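Local coordinates for penicillin-binding protein PbpB (Mycobacterium tuberculosis, PDB 6KGV) that synthesises cross-linked peptidoglycan from lipid intermediates and binds penicillins, contributing to the cell wall of the bacterium, at residues A[494-499]-A[513-518]. Numbering follows the deposited sequence.
Sequences YWITFA and IMLDNP. With AXL (2-{1-[2-amino-2-(4-hydroxy-phenyl)-acetylamino]-2-oxo-ethyl}-5,5-dimethyl-thiazolidine-4-carboxylic acid), chain F.
With CG anti to the backbone N (chi1 -176°) and bends at the next two torsions, the chain of M514 sets its thioether beside W495. M514 SD meets the pyrrole side of the indole at 3.7 Å from W495 CD1, an oblique Met-aromatic contact since the sulfur sits 72° off the ring normal. On the same face, T497 CG2 packs against M514 CG at 3.9 Å.

The opposite face carries I496, whose CG1 touches P518 CD at 3.5 Å, while its CB faces L515 CB. Between the faces, the backbones run antiparallel: I496 and L515 are a hydrogen-bonded pair with two nearly straight bonds, L515 N to I496 O measuring 2.7 Å. F498 and I513 make the second reciprocal pair, more bent, with 144° at I513 N to F498 O. M514 CA adds a CA-H···O contact to I496 O at 3.1 Å.

Where strand 509-516 ends, N517 takes over with its side chain: Y494 N donates to N517 OD1 over 3.1 Å, from above the amide carbonyl plane. The return bond, N517 N to Y494 O, is weak.

The Y494 ring approaches AXL obliquely, CE1 at 3.8 Å from AXL C14, and the T497 side chain is about 6 Å from that of S269, the probable acyl-ester nucleophile. Strand 473-483 flanks 494-499, and helix 531-544 packs on F498 and I513. The arrangement is an antiparallel beta hairpin in the central sheet of the penicillin-binding transpeptidase fold.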
loop_
_atom_site.group_PDB
_atom_site.type_symbol
_atom_site.label_atom_id
_atom_site.label_comp_id
_atom_site.label_asym_id
_atom_site.label_seq_id
_atom_site.Cartn_x
_atom_site.Cartn_y
_atom_site.Cartn_z
ATOM N N TYR A 494 -10.280 4.713 14.357
ATOM C CA TYR A 494 -10.258 4.559 12.910
ATOM C C TYR A 494 -8.914 4.066 12.398
ATOM O O TYR A 494 -7.865 4.337 12.981
ATOM C CB TYR A 494 -10.582 5.879 12.202
ATOM C CG TYR A 494 -11.822 6.564 12.717
ATOM C CD1 TYR A 494 -13.085 6.039 12.470
ATOM C CD2 TYR A 494 -11.734 7.749 13.428
ATOM C CE1 TYR A 494 -14.230 6.672 12.935
ATOM C CE2 TYR A 494 -12.869 8.395 13.892
ATOM C CZ TYR A 494 -14.115 7.848 13.645
ATOM O OH TYR A 494 -15.253 8.480 14.112
ATOM N N TRP A 495 -8.964 3.330 11.293
ATOM C CA TRP A 495 -7.842 3.251 10.373
ATOM C C TRP A 495 -8.008 4.390 9.384
ATOM O O TRP A 495 -9.060 4.505 8.753
ATOM C CB TRP A 495 -7.794 1.920 9.624
ATOM C CG TRP A 495 -7.437 0.730 10.464
ATOM C CD1 TRP A 495 -6.219 0.446 11.030
ATOM C CD2 TRP A 495 -8.297 -0.367 10.794
ATOM N NE1 TRP A 495 -6.276 -0.757 11.709
ATOM C CE2 TRP A 495 -7.537 -1.276 11.579
ATOM C CE3 TRP A 495 -9.636 -0.667 10.509
ATOM C CZ2 TRP A 495 -8.072 -2.462 12.076
ATOM C CZ3 TRP A 495 -10.168 -1.848 11.004
ATOM C CH2 TRP A 495 -9.386 -2.735 11.784
ATOM N N ILE A 496 -6.996 5.246 9.274
ATOM C CA ILE A 496 -6.970 6.309 8.280
ATOM C C ILE A 496 -6.097 5.826 7.127
ATOM O O ILE A 496 -5.000 5.293 7.355
ATOM C CB ILE A 496 -6.428 7.618 8.878
ATOM C CG1 ILE A 496 -7.284 8.072 10.072
ATOM C CG2 ILE A 496 -6.322 8.682 7.811
ATOM C CD1 ILE A 496 -8.762 8.098 9.833
ATOM N N THR A 497 -6.591 5.981 5.896
ATOM C CA THR A 497 -5.896 5.517 4.706
ATOM C C THR A 497 -5.861 6.610 3.655
ATOM O O THR A 497 -6.757 7.461 3.577
ATOM C CB THR A 497 -6.564 4.281 4.079
ATOM O OG1 THR A 497 -7.981 4.487 4.015
ATOM C CG2 THR A 497 -6.272 3.025 4.895
ATOM N N PHE A 498 -4.809 6.571 2.843
ATOM C CA PHE A 498 -4.774 7.314 1.598
ATOM C C PHE A 498 -4.036 6.455 0.585
ATOM O O PHE A 498 -3.086 5.753 0.935
ATOM C CB PHE A 498 -4.099 8.692 1.753
ATOM C CG PHE A 498 -4.370 9.641 0.590
ATOM C CD1 PHE A 498 -3.617 9.570 -0.572
ATOM C CD2 PHE A 498 -5.388 10.583 0.664
ATOM C CE1 PHE A 498 -3.862 10.424 -1.640
ATOM C CE2 PHE A 498 -5.644 11.449 -0.400
ATOM C CZ PHE A 498 -4.878 11.363 -1.557
ATOM N N ALA A 499 -4.505 6.469 -0.653
ATOM C CA ALA A 499 -3.794 5.813 -1.741
ATOM C C ALA A 499 -3.858 6.736 -2.937
ATOM O O ALA A 499 -4.906 7.320 -3.213
ATOM C CB ALA A 499 -4.396 4.455 -2.114
ATOM N N ILE A 513 -0.915 4.485 2.139
ATOM C CA ILE A 513 -0.613 4.911 3.505
ATOM C C ILE A 513 -1.729 4.448 4.427
ATOM O O ILE A 513 -2.910 4.590 4.100
ATOM C CB ILE A 513 -0.471 6.449 3.614
ATOM C CG1 ILE A 513 0.635 6.983 2.710
ATOM C CG2 ILE A 513 -0.197 6.868 5.071
ATOM C CD1 ILE A 513 0.537 8.516 2.464
ATOM N N MET A 514 -1.367 3.952 5.605
ATOM C CA MET A 514 -2.354 3.744 6.656
ATOM C C MET A 514 -1.849 4.310 7.982
ATOM O O MET A 514 -0.691 4.120 8.354
ATOM C CB MET A 514 -2.722 2.246 6.794
ATOM C CG MET A 514 -3.826 1.986 7.816
ATOM S SD MET A 514 -3.147 1.786 9.494
ATOM C CE MET A 514 -2.502 0.112 9.341
ATOM N N LEU A 515 -2.718 5.036 8.681
ATOM C CA LEU A 515 -2.450 5.539 10.031
ATOM C C LEU A 515 -3.405 4.835 10.979
ATOM O O LEU A 515 -4.624 4.884 10.785
ATOM C CB LEU A 515 -2.652 7.052 10.139
ATOM C CG LEU A 515 -1.668 8.091 9.596
ATOM C CD1 LEU A 515 -1.238 7.754 8.224
ATOM C CD2 LEU A 515 -2.323 9.467 9.583
ATOM N N ASP A 516 -2.860 4.170 11.985
ATOM C CA ASP A 516 -3.683 3.448 12.945
ATOM C C ASP A 516 -4.115 4.431 14.030
ATOM O O ASP A 516 -3.370 4.700 14.981
ATOM C CB ASP A 516 -2.930 2.260 13.527
ATOM C CG ASP A 516 -3.782 1.473 14.500
ATOM O OD1 ASP A 516 -4.932 1.904 14.770
ATOM O OD2 ASP A 516 -3.309 0.434 14.991
ATOM N N ASN A 517 -5.328 4.962 13.873
ATOM C CA ASN A 517 -6.052 5.787 14.833
ATOM C C ASN A 517 -5.255 7.009 15.272
ATOM O O ASN A 517 -4.920 7.152 16.453
ATOM C CB ASN A 517 -6.457 4.958 16.054
ATOM C CG ASN A 517 -7.523 5.660 16.895
ATOM O OD1 ASN A 517 -8.506 6.201 16.360
ATOM N ND2 ASN A 517 -7.320 5.683 18.201
ATOM N N PRO A 518 -4.947 7.921 14.364
ATOM C CA PRO A 518 -4.254 9.141 14.771
ATOM C C PRO A 518 -5.187 10.086 15.522
ATOM O O PRO A 518 -6.404 10.119 15.305
ATOM C CB PRO A 518 -3.822 9.753 13.436
ATOM C CG PRO A 518 -4.971 9.385 12.513
ATOM C CD PRO A 518 -5.316 7.951 12.938
HETATM C C1 AXL F . -15.130 5.985 3.984
HETATM O O1 AXL F . -14.075 5.811 4.594
HETATM C C2 AXL F . -16.322 6.691 4.622
HETATM C C3 AXL F . -16.275 8.110 4.075
HETATM S S4 AXL F . -16.825 9.338 5.223
HETATM C C5 AXL F . -15.299 10.242 5.309
HETATM C C51 AXL F . -15.390 11.482 4.418
HETATM C C52 AXL F . -14.981 10.667 6.752
HETATM C C6 AXL F . -14.241 9.255 4.811
HETATM C C61 AXL F . -13.024 9.910 4.243
HETATM O O62 AXL F . -12.180 10.388 5.030
HETATM O O63 AXL F . -12.898 9.939 2.998
HETATM N N7 AXL F . -14.885 8.416 3.835
HETATM N N8 AXL F . -16.283 6.683 6.078
HETATM C C9 AXL F . -17.269 6.186 6.848
HETATM O O91 AXL F . -18.358 5.852 6.408
HETATM C C10 AXL F . -16.989 6.026 8.329
HETATM N N11 AXL F . -18.011 5.219 8.976
HETATM C C12 AXL F . -16.922 7.332 9.018
HETATM C C13 AXL F . -15.721 7.724 9.576
HETATM C C14 AXL F . -15.601 8.944 10.239
HETATM C C15 AXL F . -16.709 9.776 10.342
HETATM C C16 AXL F . -17.924 9.389 9.779
HETATM C C17 AXL F . -18.035 8.162 9.123
HETATM O O18 AXL F . -16.586 10.963 10.989
#